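Local coordinates for LanC-like protein GCR2 (Arabidopsis thaliana, PDB 3T33) that binds zinc and, as a LanC-like protein, may play a role in abscisic acid signalling, at residues L344-L349 against P353-R358; G290-A295 against S337-V342; V299-V304 against K308-A313. One frame throughout, in Å; residues are numbered along the deposited sequence.

Interaction 1 of 3, residues L344-L349 against P353-R358; sequences LSLYRL and PKYLYR
Leu356 lays its CB over the middle of the Tyr347 ring, 3.8 Å from the ring centroid and only 6° off the normal, a CH-pi contact of nearly ideal placement. Its CG continues across the same ring and comes 3.7 Å from CE2 of Tyr347, so the two side chains run side by side and point the same way. The second aromatic contact reverses the roles of the helices. Here CB of Leu346 sits over one face of the Tyr355 ring, 3.6 Å from CG of Tyr355, while CD1 of Leu346 reaches the CD1–CE1 side of that ring. The opposite face of the same ring carries CE of Lys354, offset toward the rim. Between the two pairs the backbones draw close, with CA of Tyr347 4.9 Å from CA of Tyr355, and the stems of the two tyrosines touch, CB to CB, at 3.7 Å. Tyr347 holds CG anti to its own nitrogen (chi1 179°), which turns the ring toward Leu356.

Helices 336-350 and 353-375 form an antiparallel helical hairpin, their local axes 7.7 Å apart at 160°. Behind it, Met315 and Ala314 of helix 308-324 pack on Tyr355 and Leu346, and Arg358 forms salt bridges with Glu319 and Glu17. Across the two segments the adhesion is therefore apolar and CH-pi in character, with each helix offering one tyrosine face to a leucine of the other.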
loop_
_atom_site.group_PDB
_atom_site.type_symbol
_atom_site.label_atom_id
_atom_site.label_comp_id
_atom_site.label_asym_id
_atom_site.label_seq_id
_atom_site.Cartn_x
_atom_site.Cartn_y
_atom_site.Cartn_z
ATOM N N LEU A 344 -4.449 -6.165 8.390
ATOM C CA LEU A 344 -3.295 -5.633 9.112
ATOM C C LEU A 344 -3.536 -4.236 9.601
ATOM O O LEU A 344 -3.142 -3.901 10.716
ATOM C CB LEU A 344 -2.065 -5.595 8.217
ATOM C CG LEU A 344 -1.634 -7.009 7.889
ATOM C CD1 LEU A 344 -0.445 -6.954 6.881
ATOM C CD2 LEU A 344 -1.244 -7.818 9.144
ATOM N N SER A 345 -4.199 -3.421 8.818
ATOM C CA SER A 345 -4.427 -2.060 9.264
ATOM C C SER A 345 -5.430 -2.009 10.423
ATOM O O SER A 345 -5.307 -1.194 11.334
ATOM C CB SER A 345 -4.938 -1.165 8.097
ATOM O OG SER A 345 -4.611 0.225 8.354
ATOM N N LEU A 346 -6.438 -2.877 10.360
ATOM C CA LEU A 346 -7.530 -2.891 11.358
ATOM C C LEU A 346 -6.955 -3.479 12.673
ATOM O O LEU A 346 -7.195 -2.966 13.786
ATOM C CB LEU A 346 -8.710 -3.714 10.815
ATOM C CG LEU A 346 -9.525 -2.897 9.810
ATOM C CD1 LEU A 346 -10.394 -3.779 8.962
ATOM C CD2 LEU A 346 -10.354 -1.894 10.593
ATOM N N TYR A 347 -6.056 -4.431 12.486
ATOM C CA TYR A 347 -5.336 -5.035 13.589
ATOM C C TYR A 347 -4.414 -4.059 14.261
ATOM O O TYR A 347 -4.423 -3.973 15.474
ATOM C CB TYR A 347 -4.541 -6.268 13.106
ATOM C CG TYR A 347 -3.737 -6.949 14.189
ATOM C CD1 TYR A 347 -4.362 -7.468 15.374
ATOM C CD2 TYR A 347 -2.350 -7.094 14.059
ATOM C CE1 TYR A 347 -3.591 -8.117 16.359
ATOM C CE2 TYR A 347 -1.585 -7.765 15.045
ATOM C CZ TYR A 347 -2.226 -8.268 16.179
ATOM O OH TYR A 347 -1.464 -8.883 17.132
ATOM N N ARG A 348 -3.629 -3.297 13.498
ATOM C CA ARG A 348 -2.859 -2.235 14.112
ATOM C C ARG A 348 -3.739 -1.284 14.918
ATOM O O ARG A 348 -3.347 -0.872 16.001
ATOM C CB ARG A 348 -2.092 -1.415 13.093
ATOM C CG ARG A 348 -1.022 -2.156 12.252
ATOM C CD ARG A 348 -0.035 -1.123 11.599
ATOM N NE ARG A 348 -0.724 -0.417 10.527
ATOM C CZ ARG A 348 -0.968 0.876 10.536
ATOM N NH1 ARG A 348 -0.518 1.642 11.509
ATOM N NH2 ARG A 348 -1.644 1.403 9.533
ATOM N N LEU A 349 -4.905 -0.932 14.387
ATOM C CA LEU A 349 -5.771 0.050 15.035
ATOM C C LEU A 349 -6.498 -0.531 16.303
ATOM O O LEU A 349 -6.577 0.152 17.290
ATOM C CB LEU A 349 -6.808 0.550 14.047
ATOM C CG LEU A 349 -7.901 1.424 14.621
ATOM C CD1 LEU A 349 -7.357 2.822 14.953
ATOM C CD2 LEU A 349 -9.133 1.503 13.703
ATOM N N PRO A 353 -7.418 -9.733 17.622
ATOM C CA PRO A 353 -6.693 -10.782 16.870
ATOM C C PRO A 353 -7.516 -11.339 15.751
ATOM O O PRO A 353 -6.979 -12.055 14.936
ATOM C CB PRO A 353 -6.485 -11.897 17.913
ATOM C CG PRO A 353 -7.683 -11.663 18.938
ATOM C CD PRO A 353 -7.698 -10.164 19.022
ATOM N N LYS A 354 -8.824 -11.075 15.744
ATOM C CA LYS A 354 -9.683 -11.418 14.594
ATOM C C LYS A 354 -9.139 -10.829 13.239
ATOM O O LYS A 354 -9.174 -11.476 12.161
ATOM C CB LYS A 354 -11.109 -10.866 14.863
ATOM C CG LYS A 354 -11.950 -10.686 13.573
ATOM C CD LYS A 354 -13.423 -10.277 13.774
ATOM C CE LYS A 354 -13.604 -8.782 14.056
ATOM N NZ LYS A 354 -15.003 -8.423 14.596
ATOM N N TYR A 355 -8.671 -9.580 13.312
ATOM C CA TYR A 355 -8.114 -8.858 12.170
ATOM C C TYR A 355 -6.792 -9.461 11.743
ATOM O O TYR A 355 -6.602 -9.699 10.555
ATOM C CB TYR A 355 -8.070 -7.347 12.484
ATOM C CG TYR A 355 -9.479 -6.771 12.532
ATOM C CD1 TYR A 355 -10.342 -6.986 11.466
ATOM C CD2 TYR A 355 -9.954 -6.038 13.624
ATOM C CE1 TYR A 355 -11.660 -6.503 11.448
ATOM C CE2 TYR A 355 -11.299 -5.511 13.633
ATOM C CZ TYR A 355 -12.126 -5.768 12.533
ATOM O OH TYR A 355 -13.418 -5.301 12.435
ATOM N N LEU A 356 -5.902 -9.790 12.680
ATOM C CA LEU A 356 -4.675 -10.598 12.348
ATOM C C LEU A 356 -5.000 -11.931 11.693
ATOM O O LEU A 356 -4.383 -12.382 10.658
ATOM C CB LEU A 356 -3.903 -10.970 13.591
ATOM C CG LEU A 356 -2.377 -11.078 13.523
ATOM C CD1 LEU A 356 -1.870 -12.095 14.518
ATOM C CD2 LEU A 356 -1.796 -11.310 12.133
ATOM N N TYR A 357 -5.989 -12.576 12.301
ATOM C CA TYR A 357 -6.446 -13.813 11.729
ATOM C C TYR A 357 -6.918 -13.637 10.276
ATOM O O TYR A 357 -6.687 -14.491 9.423
ATOM C CB TYR A 357 -7.563 -14.426 12.568
ATOM C CG TYR A 357 -8.109 -15.595 11.877
ATOM C CD1 TYR A 357 -7.414 -16.806 11.843
ATOM C CD2 TYR A 357 -9.261 -15.485 11.154
ATOM C CE1 TYR A 357 -7.914 -17.895 11.139
ATOM C CE2 TYR A 357 -9.726 -16.517 10.464
ATOM C CZ TYR A 357 -9.074 -17.728 10.464
ATOM O OH TYR A 357 -9.653 -18.757 9.713
ATOM N N ARG A 358 -7.633 -12.555 10.008
ATOM C CA ARG A 358 -8.091 -12.303 8.657
ATOM C C ARG A 358 -6.941 -12.066 7.673
ATOM O O ARG A 358 -7.008 -12.556 6.566
ATOM C CB ARG A 358 -9.172 -11.226 8.621
ATOM C CG ARG A 358 -10.526 -11.774 9.092
ATOM C CD ARG A 358 -11.563 -10.665 9.171
ATOM N NE ARG A 358 -12.838 -11.215 9.602
ATOM C CZ ARG A 358 -14.001 -10.574 9.578
ATOM N NH1 ARG A 358 -14.081 -9.334 9.141
ATOM N NH2 ARG A 358 -15.076 -11.193 10.021
#

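Interaction 2 of 3, residues G290-A295 against S337-V342; sequences GAPGVA and SGNTYV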
loop_
_atom_site.group_PDB
_atom_site.type_symbol
_atom_site.label_atom_id
_atom_site.label_comp_id
_atom_site.label_asym_id
_atom_site.label_seq_id
_atom_site.Cartn_x
_atom_site.Cartn_y
_atom_site.Cartn_z
ATOM N N GLY A 290 -12.158 1.329 -4.604
ATOM C CA GLY A 290 -13.073 0.506 -3.810
ATOM C C GLY A 290 -12.724 0.493 -2.329
ATOM O O GLY A 290 -11.874 1.247 -1.857
ATOM N N ALA A 291 -13.414 -0.365 -1.608
ATOM C CA ALA A 291 -13.293 -0.542 -0.152
ATOM C C ALA A 291 -11.852 -0.622 0.431
ATOM O O ALA A 291 -11.590 -0.009 1.435
ATOM C CB ALA A 291 -14.044 -1.817 0.197
ATOM N N PRO A 292 -10.926 -1.394 -0.185
ATOM C CA PRO A 292 -9.596 -1.613 0.418
ATOM C C PRO A 292 -8.825 -0.320 0.591
ATOM O O PRO A 292 -8.409 0.018 1.722
ATOM C CB PRO A 292 -8.912 -2.572 -0.562
ATOM C CG PRO A 292 -10.106 -3.367 -1.131
ATOM C CD PRO A 292 -11.150 -2.319 -1.310
ATOM N N GLY A 293 -8.729 0.474 -0.457
ATOM C CA GLY A 293 -7.937 1.709 -0.345
ATOM C C GLY A 293 -8.596 2.666 0.603
ATOM O O GLY A 293 -7.934 3.349 1.410
ATOM N N VAL A 294 -9.917 2.703 0.557
ATOM C CA VAL A 294 -10.656 3.635 1.397
ATOM C C VAL A 294 -10.542 3.169 2.846
ATOM O O VAL A 294 -10.267 3.979 3.775
ATOM C CB VAL A 294 -12.111 3.683 0.924
ATOM C CG1 VAL A 294 -12.986 4.455 1.936
ATOM C CG2 VAL A 294 -12.178 4.262 -0.501
ATOM N N ALA A 295 -10.692 1.865 3.076
ATOM C CA ALA A 295 -10.534 1.369 4.482
ATOM C C ALA A 295 -9.218 1.806 5.123
ATOM O O ALA A 295 -9.164 2.298 6.247
ATOM C CB ALA A 295 -10.651 -0.104 4.505
ATOM N N SER A 337 -2.599 -9.843 -2.119
ATOM C CA SER A 337 -1.507 -9.310 -1.281
ATOM C C SER A 337 -1.886 -7.896 -0.774
ATOM O O SER A 337 -1.622 -7.541 0.382
ATOM C CB SER A 337 -0.153 -9.303 -2.010
ATOM O OG SER A 337 0.178 -10.558 -2.618
ATOM N N GLY A 338 -2.537 -7.095 -1.629
ATOM C CA GLY A 338 -2.820 -5.698 -1.278
ATOM C C GLY A 338 -3.994 -5.629 -0.328
ATOM O O GLY A 338 -3.942 -4.884 0.660
ATOM N N ASN A 339 -5.050 -6.406 -0.606
ATOM C CA ASN A 339 -6.193 -6.444 0.333
ATOM C C ASN A 339 -5.865 -7.006 1.759
ATOM O O ASN A 339 -6.467 -6.591 2.748
ATOM C CB ASN A 339 -7.384 -7.115 -0.309
ATOM C CG ASN A 339 -7.871 -6.351 -1.544
ATOM O OD1 ASN A 339 -8.744 -6.794 -2.233
ATOM N ND2 ASN A 339 -7.264 -5.254 -1.841
ATOM N N THR A 340 -4.849 -7.859 1.869
ATOM C CA THR A 340 -4.374 -8.279 3.167
ATOM C C THR A 340 -4.110 -7.123 4.129
ATOM O O THR A 340 -4.425 -7.218 5.333
ATOM C CB THR A 340 -3.059 -9.116 2.994
ATOM O OG1 THR A 340 -3.412 -10.241 2.220
ATOM C CG2 THR A 340 -2.528 -9.604 4.321
ATOM N N TYR A 341 -3.555 -6.032 3.607
ATOM C CA TYR A 341 -3.190 -4.865 4.415
ATOM C C TYR A 341 -4.386 -4.241 5.047
ATOM O O TYR A 341 -4.293 -3.592 6.121
ATOM C CB TYR A 341 -2.424 -3.813 3.586
ATOM C CG TYR A 341 -0.918 -4.119 3.456
ATOM C CD1 TYR A 341 -0.029 -3.824 4.485
ATOM C CD2 TYR A 341 -0.414 -4.740 2.323
ATOM C CE1 TYR A 341 1.347 -4.154 4.363
ATOM C CE2 TYR A 341 0.947 -5.076 2.211
ATOM C CZ TYR A 341 1.816 -4.752 3.203
ATOM O OH TYR A 341 3.174 -5.045 3.077
ATOM N N VAL A 342 -5.536 -4.406 4.430
ATOM C CA VAL A 342 -6.735 -3.933 5.149
ATOM C C VAL A 342 -6.832 -4.577 6.549
ATOM O O VAL A 342 -6.989 -3.871 7.562
ATOM C CB VAL A 342 -8.040 -4.212 4.347
ATOM C CG1 VAL A 342 -9.216 -3.787 5.155
ATOM C CG2 VAL A 342 -8.049 -3.403 3.060
#
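Asn339 is the first residue of 337-342 to meet the other helix, and it does so against the pyrrolidine ring of Pro292. Its CG stands anti to the carbonyl carbon (chi1 -62°), which carries the amide group from a CB that does not itself aim at the partner to the CB and CG atoms of the proline. The two side chains meet at a slant in van der Waals contact; Asn339 CG lies 3.8 Å from Pro292 CG. Phe362 of helix 353-375 and Val321 of helix 308-324 also touch Asn339, so the amide group lies where several helices converge.

One turn further on, Val342 points its CB at 291-295 and divides its methyls between two residues. CG2 comes down on the backbone of Pro292, 3.5 Å from its CA, and lies 3.8 Å from CB of the same residue. CG1 takes the other branch, anti to the backbone nitrogen (chi1 177°), and meets the methyl CB of Ala295 at 4.0 Å. Pro292 and Ala295, three residues apart, thus present a single ridge to the forked valine.

The local axes lie 9.0 Å apart and cross at 41°. The shared surface is small, and its four touching residues are all buried. Gly290, the N-cap of helix 291-305, has a positive phi that would press a CB against the preceding carbonyl oxygen. The zinc ligands Cys333 and His334 lie just before helix 336-350, and Cys288 just before helix 291-305; the side chain of Asn339 is about 9 Å from the zinc ion. Chemically, two helix starts that follow metal ligands meet by van der Waals packing: Val342 on Pro292 and Ala295, and the Asn339 carboxamide on the proline ring.

Interaction 3 of 3, residues V299-V304 against K308-A313; sequences VKAAQV and KEFVEA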
loop_
_atom_site.group_PDB
_atom_site.type_symbol
_atom_site.label_atom_id
_atom_site.label_comp_id
_atom_site.label_asym_id
_atom_site.label_seq_id
_atom_site.Cartn_x
_atom_site.Cartn_y
_atom_site.Cartn_z
ATOM N N VAL A 299 -8.890 3.987 8.454
ATOM C CA VAL A 299 -8.097 3.545 9.615
ATOM C C VAL A 299 -7.263 4.677 10.086
ATOM O O VAL A 299 -7.216 4.934 11.310
ATOM C CB VAL A 299 -7.213 2.280 9.349
ATOM C CG1 VAL A 299 -6.055 2.167 10.385
ATOM C CG2 VAL A 299 -8.063 1.047 9.366
ATOM N N LYS A 300 -6.616 5.373 9.138
ATOM C CA LYS A 300 -5.784 6.550 9.478
ATOM C C LYS A 300 -6.656 7.681 10.060
ATOM O O LYS A 300 -6.334 8.285 11.075
ATOM C CB LYS A 300 -4.983 7.035 8.250
ATOM C CG LYS A 300 -4.258 8.319 8.453
ATOM C CD LYS A 300 -3.108 8.164 9.398
ATOM C CE LYS A 300 -2.434 9.452 9.567
ATOM N NZ LYS A 300 -1.471 9.443 10.732
ATOM N N ALA A 301 -7.775 7.967 9.437
ATOM C CA ALA A 301 -8.689 8.966 10.059
ATOM C C ALA A 301 -8.968 8.533 11.501
ATOM O O ALA A 301 -8.812 9.319 12.448
ATOM C CB ALA A 301 -9.958 9.074 9.277
ATOM N N ALA A 302 -9.306 7.261 11.681
ATOM C CA ALA A 302 -9.632 6.774 13.005
ATOM C C ALA A 302 -8.537 7.013 14.001
ATOM O O ALA A 302 -8.833 7.399 15.119
ATOM C CB ALA A 302 -9.981 5.299 12.968
ATOM N N GLN A 303 -7.274 6.763 13.624
ATOM C CA GLN A 303 -6.116 6.952 14.546
ATOM C C GLN A 303 -5.875 8.416 14.906
ATOM O O GLN A 303 -5.432 8.730 16.003
ATOM C CB GLN A 303 -4.804 6.379 13.968
ATOM C CG GLN A 303 -4.472 4.915 14.312
ATOM C CD GLN A 303 -3.417 4.269 13.349
ATOM O OE1 GLN A 303 -2.908 4.932 12.415
ATOM N NE2 GLN A 303 -3.114 2.965 13.562
ATOM N N VAL A 304 -6.110 9.305 13.954
ATOM C CA VAL A 304 -5.779 10.718 14.147
ATOM C C VAL A 304 -6.910 11.427 14.868
ATOM O O VAL A 304 -6.675 12.275 15.739
ATOM C CB VAL A 304 -5.612 11.498 12.796
ATOM C CG1 VAL A 304 -5.147 12.919 13.081
ATOM C CG2 VAL A 304 -4.647 10.836 11.898
ATOM N N LYS A 308 -16.051 7.802 16.442
ATOM C CA LYS A 308 -16.845 6.606 16.281
ATOM C C LYS A 308 -17.125 6.383 14.824
ATOM O O LYS A 308 -17.000 5.256 14.328
ATOM C CB LYS A 308 -18.173 6.736 17.015
ATOM C CG LYS A 308 -19.186 5.637 16.673
ATOM C CD LYS A 308 -19.252 4.587 17.783
ATOM C CE LYS A 308 -20.389 4.909 18.761
ATOM N NZ LYS A 308 -21.730 4.778 18.080
ATOM N N GLU A 309 -17.530 7.451 14.144
ATOM C CA GLU A 309 -17.903 7.364 12.731
ATOM C C GLU A 309 -16.831 6.655 11.885
ATOM O O GLU A 309 -17.177 5.894 10.992
ATOM C CB GLU A 309 -18.155 8.757 12.145
ATOM C CG GLU A 309 -18.677 8.731 10.671
ATOM C CD GLU A 309 -18.721 10.115 10.010
ATOM O OE1 GLU A 309 -18.158 11.078 10.588
ATOM O OE2 GLU A 309 -19.320 10.223 8.906
ATOM N N PHE A 310 -15.556 6.942 12.178
ATOM C CA PHE A 310 -14.416 6.541 11.355
ATOM C C PHE A 310 -14.047 5.123 11.721
ATOM O O PHE A 310 -14.021 4.280 10.843
ATOM C CB PHE A 310 -13.190 7.496 11.528
ATOM C CG PHE A 310 -13.375 8.893 10.905
ATOM C CD1 PHE A 310 -14.215 9.097 9.808
ATOM C CD2 PHE A 310 -12.684 9.986 11.419
ATOM C CE1 PHE A 310 -14.408 10.367 9.254
ATOM C CE2 PHE A 310 -12.850 11.249 10.869
ATOM C CZ PHE A 310 -13.728 11.437 9.771
ATOM N N VAL A 311 -13.829 4.863 13.021
ATOM C CA VAL A 311 -13.626 3.515 13.549
ATOM C C VAL A 311 -14.622 2.521 12.922
ATOM O O VAL A 311 -14.232 1.511 12.315
ATOM C CB VAL A 311 -13.790 3.483 15.096
ATOM C CG1 VAL A 311 -13.504 2.098 15.653
ATOM C CG2 VAL A 311 -12.868 4.427 15.749
ATOM N N GLU A 312 -15.910 2.839 13.005
ATOM C CA GLU A 312 -16.923 1.891 12.601
ATOM C C GLU A 312 -16.955 1.749 11.105
ATOM O O GLU A 312 -17.160 0.638 10.584
ATOM C CB GLU A 312 -18.319 2.288 13.142
ATOM C CG GLU A 312 -18.522 2.013 14.668
ATOM C CD GLU A 312 -19.987 2.253 15.127
ATOM O OE1 GLU A 312 -20.792 2.816 14.323
ATOM O OE2 GLU A 312 -20.335 1.863 16.287
ATOM N N ALA A 313 -16.755 2.877 10.422
ATOM C CA ALA A 313 -16.725 2.883 8.971
ATOM C C ALA A 313 -15.546 2.040 8.437
ATOM O O ALA A 313 -15.702 1.275 7.476
ATOM C CB ALA A 313 -16.665 4.308 8.448
#
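Ala301 and Phe310 meet inside an antiparallel helical hairpin, the building block of the LanC-like alpha/alpha barrel, in which helices 291-305 and 308-324 are joined by a very short turn and their local axes run 8.0 Å apart at 146°. Phe310 has its CG anti to the carbonyl carbon (chi1 -71°), and this sets one face of the ring beneath CB of Ala301. The methyl does not sit centrally: it is 3.9 Å from the ring centroid and 24° off the normal, displaced toward CD2. This CH-pi contact is made by an alanine, whose side chain is one methyl. Two such small residues in a row are consistent with the close backbones, CA of Ala302 lying 5.1 Å from CA of Phe310.

Ala302 faces the stem of the phenylalanine, its CB 4.1 Å from CB of Phe310. Leu298 and Tyr305 of helix 291-305 and Ile264 of helix 250-265 also touch Phe310, placing the aromatic group in a layer shared by three helices. Val311 approaches differently, its CB directed along the interface instead of into it. With CG1 anti to the backbone nitrogen, its other methyl, CG2, is the branch that meets Ala302 CB, at 4.1 Å.

Overall arrangement
The three contacts tie four successive helices together: interaction 3 pairs 291-305 with 308-324, interaction 1 pairs 336-350 with 353-375, and interaction 2 joins the first member of each hairpin. The principle illustrated is local hairpins assembled through a longer-range contact. Interaction 2 is the most central, its centre about 8 Å from that of the chain and its Asn339 side chain about 9 Å from the zinc ion, whereas interactions 1 and 3 lie away from the metal, their centres about 14 Å apart. Those two also touch directly: Leu346 CD2 packs 3.9 Å from Val299 CG2, and Leu349 CD1 3.6 Å from Gln303 CG, extending the junction of helices 291-305 and 336-350.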